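Local coordinates for protein 2-aminomuconate 6-semialdehyde dehydrogenase (Burkholderia cenocepacia, PDB 4U3W) that probably oxidises 2-aminomuconate 6-semialdehyde to 2-aminomuconate, as an NAD-dependent member of the aldehyde dehydrogenase family, at residues G94-F99 with N128-A133; T180-P185 with S270-G275. All coordinates share one frame; numbering follows the deposited sequence.

In the fold
The two contacts lie about 18 Å apart between centres. Contact 1 joins helices 81-96 and 114-138 in a partly buried place, with an apolar touch inside and a salt bridge at the rim. Contact 2 is wholly buried near the middle of the chain, where helix 175-188 meets strand 268-272. The two are neighbours: helix 114-138 packs on helix 175-188, with Asn128 ND2 probably hydrogen-bonded to Thr180 OG1, and Phe129 and Phe132 lying against Thr180 and Pro185. In contact 1 the charged pair lies toward the surface, with one water between its ends; in contact 2 Glu272 and Lys182 are buried and held mainly by Trp181 and threonines of strand 245-249.

Contact 1: residues G94-F99 with N128-A133; sequences GIEARF and NFRTFA
Ile95 and Phe129 meet because each sends its leading side-chain atom beside its own backbone N. Ile95 does so with CG1 (chi1 -61°), from which CD1 reaches onward, and Phe129 with CG (chi1 -79°). The two side chains cross at about a right angle, and Ile95 CD1 comes obliquely to the ring at 3.9 Å from Phe129 CE2. The backbones stay well apart, with the CA atoms of Ile95 and Phe129 10.1 Å from each other, so side chains alone span the gap. Nearer the surface, Arg130 bends at chi2 (-142°) and carries its guanidinium across to Glu96. Glu96 OE1 stands at the guanidinium edge, near its plane, in a salt bridge modelled at 2.5 Å to Arg130 NH2; this short distance belongs to one of two conformers of Glu96, and its detail is doubtful. In the same conformer a water accepts from Arg130 NE at 2.6 Å and donates to Glu96 OE2. Arg130 is also held from helix 81-96 by Asp93, a second carboxylate for NH2, and by His89 at NH1, which should help fix the guanidinium's rotation. Phe129 also rests on Leu88 and Ile91 of helix 81-96 and on Thr180 and Ala184 of helix 175-188. This is helix-helix packing with an apolar seam and a charged rim, in which helix 114-138 touches both helix 81-96 and helix 175-188, the latter a crossover helix of the aldehyde dehydrogenase fold.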
loop_
_atom_site.group_PDB
_atom_site.type_symbol
_atom_site.label_atom_id
_atom_site.label_comp_id
_atom_site.label_asym_id
_atom_site.label_seq_id
_atom_site.Cartn_x
_atom_site.Cartn_y
_atom_site.Cartn_z
ATOM N N GLY A 94 -18.622 -14.634 -22.836
ATOM C CA GLY A 94 -18.636 -15.231 -24.173
ATOM C C GLY A 94 -17.944 -16.585 -24.244
ATOM O O GLY A 94 -18.352 -17.469 -25.022
ATOM N N ILE A 95 -16.896 -16.754 -23.450
ATOM C CA ILE A 95 -16.198 -18.045 -23.368
ATOM C C ILE A 95 -17.116 -19.053 -22.646
ATOM O O ILE A 95 -17.327 -20.177 -23.107
ATOM C CB ILE A 95 -14.863 -17.915 -22.601
ATOM C CG1 ILE A 95 -13.894 -16.932 -23.302
ATOM C CG2 ILE A 95 -14.169 -19.260 -22.526
ATOM C CD1 ILE A 95 -12.668 -16.545 -22.383
ATOM N N GLU A 96 -17.650 -18.628 -21.503
ATOM C CA GLU A 96 -18.612 -19.422 -20.717
ATOM C C GLU A 96 -19.759 -19.928 -21.594
ATOM O O GLU A 96 -20.165 -21.063 -21.496
ATOM C CB GLU A 96 -19.168 -18.566 -19.561
ATOM C CG GLU A 96 -19.092 -19.164 -18.151
ATOM C CD GLU A 96 -19.106 -18.075 -17.055
ATOM O OE1 GLU A 96 -19.739 -17.016 -17.267
ATOM O OE2 GLU A 96 -18.466 -18.262 -15.990
ATOM N N ALA A 97 -20.287 -19.050 -22.447
ATOM C CA ALA A 97 -21.384 -19.393 -23.371
ATOM C C ALA A 97 -20.978 -20.463 -24.398
ATOM O O ALA A 97 -21.822 -21.124 -25.018
ATOM C CB ALA A 97 -21.885 -18.105 -24.094
ATOM N N ARG A 98 -19.680 -20.631 -24.605
ATOM C CA ARG A 98 -19.200 -21.666 -25.493
ATOM C C ARG A 98 -18.277 -22.644 -24.766
ATOM O O ARG A 98 -17.328 -23.148 -25.354
ATOM C CB ARG A 98 -18.483 -21.032 -26.703
ATOM C CG ARG A 98 -19.413 -20.118 -27.546
ATOM C CD ARG A 98 -18.686 -19.487 -28.720
ATOM N NE ARG A 98 -18.324 -20.480 -29.739
ATOM C CZ ARG A 98 -17.637 -20.139 -30.823
ATOM N NH1 ARG A 98 -17.285 -18.879 -30.946
ATOM N NH2 ARG A 98 -17.278 -21.025 -31.730
ATOM N N PHE A 99 -18.563 -22.904 -23.485
ATOM C CA PHE A 99 -17.620 -23.616 -22.627
ATOM C C PHE A 99 -17.259 -24.979 -23.194
ATOM O O PHE A 99 -16.068 -25.324 -23.288
ATOM C CB PHE A 99 -18.195 -23.728 -21.188
ATOM C CG PHE A 99 -17.236 -24.337 -20.178
ATOM C CD1 PHE A 99 -17.150 -25.713 -20.019
ATOM C CD2 PHE A 99 -16.503 -23.530 -19.313
ATOM C CE1 PHE A 99 -16.299 -26.283 -19.038
ATOM C CE2 PHE A 99 -15.641 -24.098 -18.332
ATOM C CZ PHE A 99 -15.528 -25.455 -18.217
ATOM N N ASN A 128 -9.188 -15.747 -15.286
ATOM C CA ASN A 128 -8.166 -14.728 -15.568
ATOM C C ASN A 128 -8.813 -13.426 -15.996
ATOM O O ASN A 128 -8.414 -12.358 -15.514
ATOM C CB ASN A 128 -7.195 -15.168 -16.665
ATOM C CG ASN A 128 -6.138 -16.147 -16.154
ATOM O OD1 ASN A 128 -5.793 -16.133 -14.972
ATOM N ND2 ASN A 128 -5.652 -17.040 -17.043
ATOM N N PHE A 129 -9.816 -13.518 -16.883
ATOM C CA PHE A 129 -10.494 -12.290 -17.338
ATOM C C PHE A 129 -11.249 -11.611 -16.164
ATOM O O PHE A 129 -11.124 -10.389 -15.993
ATOM C CB PHE A 129 -11.435 -12.584 -18.507
ATOM C CG PHE A 129 -10.698 -12.723 -19.829
ATOM C CD1 PHE A 129 -10.262 -11.604 -20.520
ATOM C CD2 PHE A 129 -10.404 -13.979 -20.339
ATOM C CE1 PHE A 129 -9.546 -11.747 -21.719
ATOM C CE2 PHE A 129 -9.703 -14.101 -21.567
ATOM C CZ PHE A 129 -9.284 -12.982 -22.221
ATOM N N ARG A 130 -11.959 -12.397 -15.336
ATOM C CA ARG A 130 -12.760 -11.797 -14.241
ATOM C C ARG A 130 -11.858 -11.195 -13.176
ATOM O O ARG A 130 -12.156 -10.136 -12.601
ATOM C CB ARG A 130 -13.704 -12.837 -13.606
ATOM C CG ARG A 130 -14.602 -13.476 -14.660
ATOM C CD ARG A 130 -15.995 -13.706 -14.133
ATOM N NE ARG A 130 -16.767 -14.601 -14.967
ATOM C CZ ARG A 130 -17.624 -14.187 -15.895
ATOM N NH1 ARG A 130 -17.803 -12.868 -16.116
ATOM N NH2 ARG A 130 -18.323 -15.086 -16.584
ATOM N N THR A 131 -10.742 -11.867 -12.922
ATOM C CA THR A 131 -9.816 -11.388 -11.924
ATOM C C THR A 131 -9.203 -10.053 -12.257
ATOM O O THR A 131 -9.168 -9.136 -11.434
ATOM C CB THR A 131 -8.692 -12.409 -11.706
ATOM O OG1 THR A 131 -9.244 -13.501 -10.995
ATOM C CG2 THR A 131 -7.559 -11.805 -10.861
ATOM N N PHE A 132 -8.666 -9.925 -13.459
ATOM C CA PHE A 132 -8.069 -8.665 -13.808
ATOM C C PHE A 132 -9.104 -7.594 -14.057
ATOM O O PHE A 132 -8.797 -6.423 -13.898
ATOM C CB PHE A 132 -7.126 -8.814 -15.031
ATOM C CG PHE A 132 -5.837 -9.520 -14.675
ATOM C CD1 PHE A 132 -4.889 -8.880 -13.894
ATOM C CD2 PHE A 132 -5.645 -10.848 -15.002
ATOM C CE1 PHE A 132 -3.718 -9.553 -13.500
ATOM C CE2 PHE A 132 -4.489 -11.521 -14.616
ATOM C CZ PHE A 132 -3.524 -10.861 -13.876
ATOM N N ALA A 133 -10.315 -7.959 -14.436
ATOM C CA ALA A 133 -11.382 -6.947 -14.487
ATOM C C ALA A 133 -11.587 -6.356 -13.093
ATOM O O ALA A 133 -11.622 -5.153 -12.934
ATOM C CB ALA A 133 -12.667 -7.531 -15.028
HETATM O O HOH W 1 -16.940 -17.084 -14.318
#

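Contact 2: residues T180-P185 with S270-G275; sequences TWKVAP and SFELGG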
loop_
_atom_site.group_PDB
_atom_site.type_symbol
_atom_site.label_atom_id
_atom_site.label_comp_id
_atom_site.label_asym_id
_atom_site.label_seq_id
_atom_site.Cartn_x
_atom_site.Cartn_y
_atom_site.Cartn_z
ATOM N N THR A 180 -4.513 -16.524 -21.874
ATOM C CA THR A 180 -5.351 -15.529 -21.210
ATOM C C THR A 180 -4.676 -14.871 -20.001
ATOM O O THR A 180 -5.013 -13.732 -19.648
ATOM C CB THR A 180 -6.673 -16.136 -20.725
ATOM O OG1 THR A 180 -6.388 -17.198 -19.803
ATOM C CG2 THR A 180 -7.475 -16.665 -21.927
ATOM N N TRP A 181 -3.758 -15.598 -19.363
ATOM C CA TRP A 181 -2.958 -15.070 -18.287
ATOM C C TRP A 181 -2.231 -13.777 -18.746
ATOM O O TRP A 181 -2.023 -12.862 -17.938
ATOM C CB TRP A 181 -1.962 -16.145 -17.853
ATOM C CG TRP A 181 -0.921 -15.724 -16.886
ATOM C CD1 TRP A 181 0.445 -15.769 -17.077
ATOM C CD2 TRP A 181 -1.121 -15.219 -15.548
ATOM N NE1 TRP A 181 1.092 -15.320 -15.943
ATOM C CE2 TRP A 181 0.161 -14.959 -15.001
ATOM C CE3 TRP A 181 -2.255 -14.939 -14.780
ATOM C CZ2 TRP A 181 0.343 -14.456 -13.697
ATOM C CZ3 TRP A 181 -2.080 -14.424 -13.480
ATOM C CH2 TRP A 181 -0.786 -14.185 -12.957
ATOM N N LYS A 182 -1.891 -13.696 -20.045
ATOM C CA LYS A 182 -1.265 -12.483 -20.611
ATOM C C LYS A 182 -2.269 -11.554 -21.303
ATOM O O LYS A 182 -2.213 -10.306 -21.137
ATOM C CB LYS A 182 -0.168 -12.859 -21.651
ATOM C CG LYS A 182 0.860 -13.855 -21.146
ATOM C CD LYS A 182 1.465 -13.373 -19.829
ATOM C CE LYS A 182 2.610 -14.293 -19.341
ATOM N NZ LYS A 182 3.591 -14.450 -20.510
ATOM N N VAL A 183 -3.187 -12.125 -22.075
ATOM C CA VAL A 183 -4.139 -11.274 -22.803
ATOM C C VAL A 183 -5.002 -10.440 -21.821
ATOM O O VAL A 183 -5.224 -9.235 -22.028
ATOM C CB VAL A 183 -5.068 -12.135 -23.715
ATOM C CG1 VAL A 183 -6.154 -11.283 -24.436
ATOM C CG2 VAL A 183 -4.238 -12.892 -24.760
ATOM N N ALA A 184 -5.439 -11.053 -20.715
ATOM C CA ALA A 184 -6.361 -10.322 -19.831
ATOM C C ALA A 184 -5.726 -9.084 -19.149
ATOM O O ALA A 184 -6.314 -8.014 -19.229
ATOM C CB ALA A 184 -7.014 -11.291 -18.774
ATOM N N PRO A 185 -4.551 -9.208 -18.488
ATOM C CA PRO A 185 -3.972 -7.976 -17.938
ATOM C C PRO A 185 -3.578 -7.000 -19.054
ATOM O O PRO A 185 -3.700 -5.781 -18.853
ATOM C CB PRO A 185 -2.726 -8.469 -17.136
ATOM C CG PRO A 185 -2.399 -9.813 -17.761
ATOM C CD PRO A 185 -3.778 -10.394 -18.071
ATOM N N SER A 270 8.742 -9.314 -20.354
ATOM C CA SER A 270 8.352 -10.124 -19.202
ATOM C C SER A 270 8.476 -11.601 -19.567
ATOM O O SER A 270 7.797 -12.090 -20.485
ATOM C CB SER A 270 6.917 -9.777 -18.740
ATOM O OG SER A 270 6.556 -10.502 -17.527
ATOM N N PHE A 271 9.318 -12.330 -18.835
ATOM C CA PHE A 271 9.615 -13.734 -19.192
ATOM C C PHE A 271 9.288 -14.730 -18.089
ATOM O O PHE A 271 9.654 -14.514 -16.949
ATOM C CB PHE A 271 11.109 -13.918 -19.530
ATOM C CG PHE A 271 11.565 -13.177 -20.729
ATOM C CD1 PHE A 271 10.698 -12.889 -21.778
ATOM C CD2 PHE A 271 12.887 -12.755 -20.805
ATOM C CE1 PHE A 271 11.174 -12.203 -22.912
ATOM C CE2 PHE A 271 13.368 -12.067 -21.927
ATOM C CZ PHE A 271 12.500 -11.785 -22.983
ATOM N N GLU A 272 8.625 -15.825 -18.436
ATOM C CA GLU A 272 8.459 -16.945 -17.526
ATOM C C GLU A 272 9.071 -18.158 -18.239
ATOM O O GLU A 272 8.525 -18.616 -19.260
ATOM C CB GLU A 272 6.983 -17.171 -17.206
ATOM C CG GLU A 272 6.350 -15.989 -16.446
ATOM C CD GLU A 272 4.812 -15.901 -16.596
ATOM O OE1 GLU A 272 4.205 -16.733 -17.337
ATOM O OE2 GLU A 272 4.199 -15.024 -15.931
ATOM N N LEU A 273 10.224 -18.633 -17.759
ATOM C CA LEU A 273 11.063 -19.485 -18.614
ATOM C C LEU A 273 11.179 -20.913 -18.007
ATOM O O LEU A 273 10.224 -21.398 -17.368
ATOM C CB LEU A 273 12.427 -18.841 -18.835
ATOM C CG LEU A 273 12.388 -17.411 -19.462
ATOM C CD1 LEU A 273 13.768 -16.804 -19.587
ATOM C CD2 LEU A 273 11.684 -17.400 -20.818
ATOM N N GLY A 274 12.310 -21.595 -18.215
ATOM C CA GLY A 274 12.387 -22.995 -17.784
ATOM C C GLY A 274 12.558 -23.171 -16.286
ATOM O O GLY A 274 12.718 -22.186 -15.536
ATOM N N GLY A 275 12.487 -24.427 -15.824
ATOM C CA GLY A 275 12.814 -24.728 -14.447
ATOM C C GLY A 275 13.315 -26.183 -14.325
ATOM O O GLY A 275 13.091 -27.011 -15.219
HETATM O O HOH W 2 5.876 -13.571 -18.755
#
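Trp181 sets the pyrrole edge of its indole against the carboxylate of Glu272, the ring and carboxylate planes 30° apart, nearly coplanar. Its NE1 donates a hydrogen bond to Glu272 OE2 at 3.1 Å. The bond is nearly straight, 170° at the hydrogen, and ends on the syn lone pair of OE2, the side facing the other oxygen, with the acceptor almost in the ring plane. Trp181 CG stands anti to the backbone N (chi1 172°), which turns the indole from the helix toward the strand; Glu272 answers with a chain extended beyond CG. Lys182, one residue on, runs past Glu272 in the opposite direction, its chain bent at chi2 and chi4. The methylene Lys182 CE lies 3.5 Å from Glu272 OE1, while the charged end makes only a long salt bridge, Lys182 NZ to Glu272 OE1 at 4.0 Å. The closer partners of that end are Thr247 and Thr249 on the adjoining strand 245-249, and Thr249 also hydrogen-bonds Glu272 OE1.

Helix 175-188 connects the parallel strands 153-169 and 192-196, a beta-alpha-beta crossover of the Rossmann-like domain, and strand 268-272 belongs to the same sheet. Glu272 opens the sequence ELGG, the glutamate signature of aldehyde dehydrogenases, whose glutamate serves as general base in well-studied relatives; a similar part is probable here.

Behind the carboxylate, a water accepts from Lys182 NZ at 3.0 Å and gives a weak hydrogen bond to Ser270 O. Ser270 OG is hydrogen-bonded to Glu485 OE2, and the Lys182 side chain also touches Glu485. Away from the helix, Phe271 packs on Ile258 and Met259, and on Val266 of a neighbouring subunit.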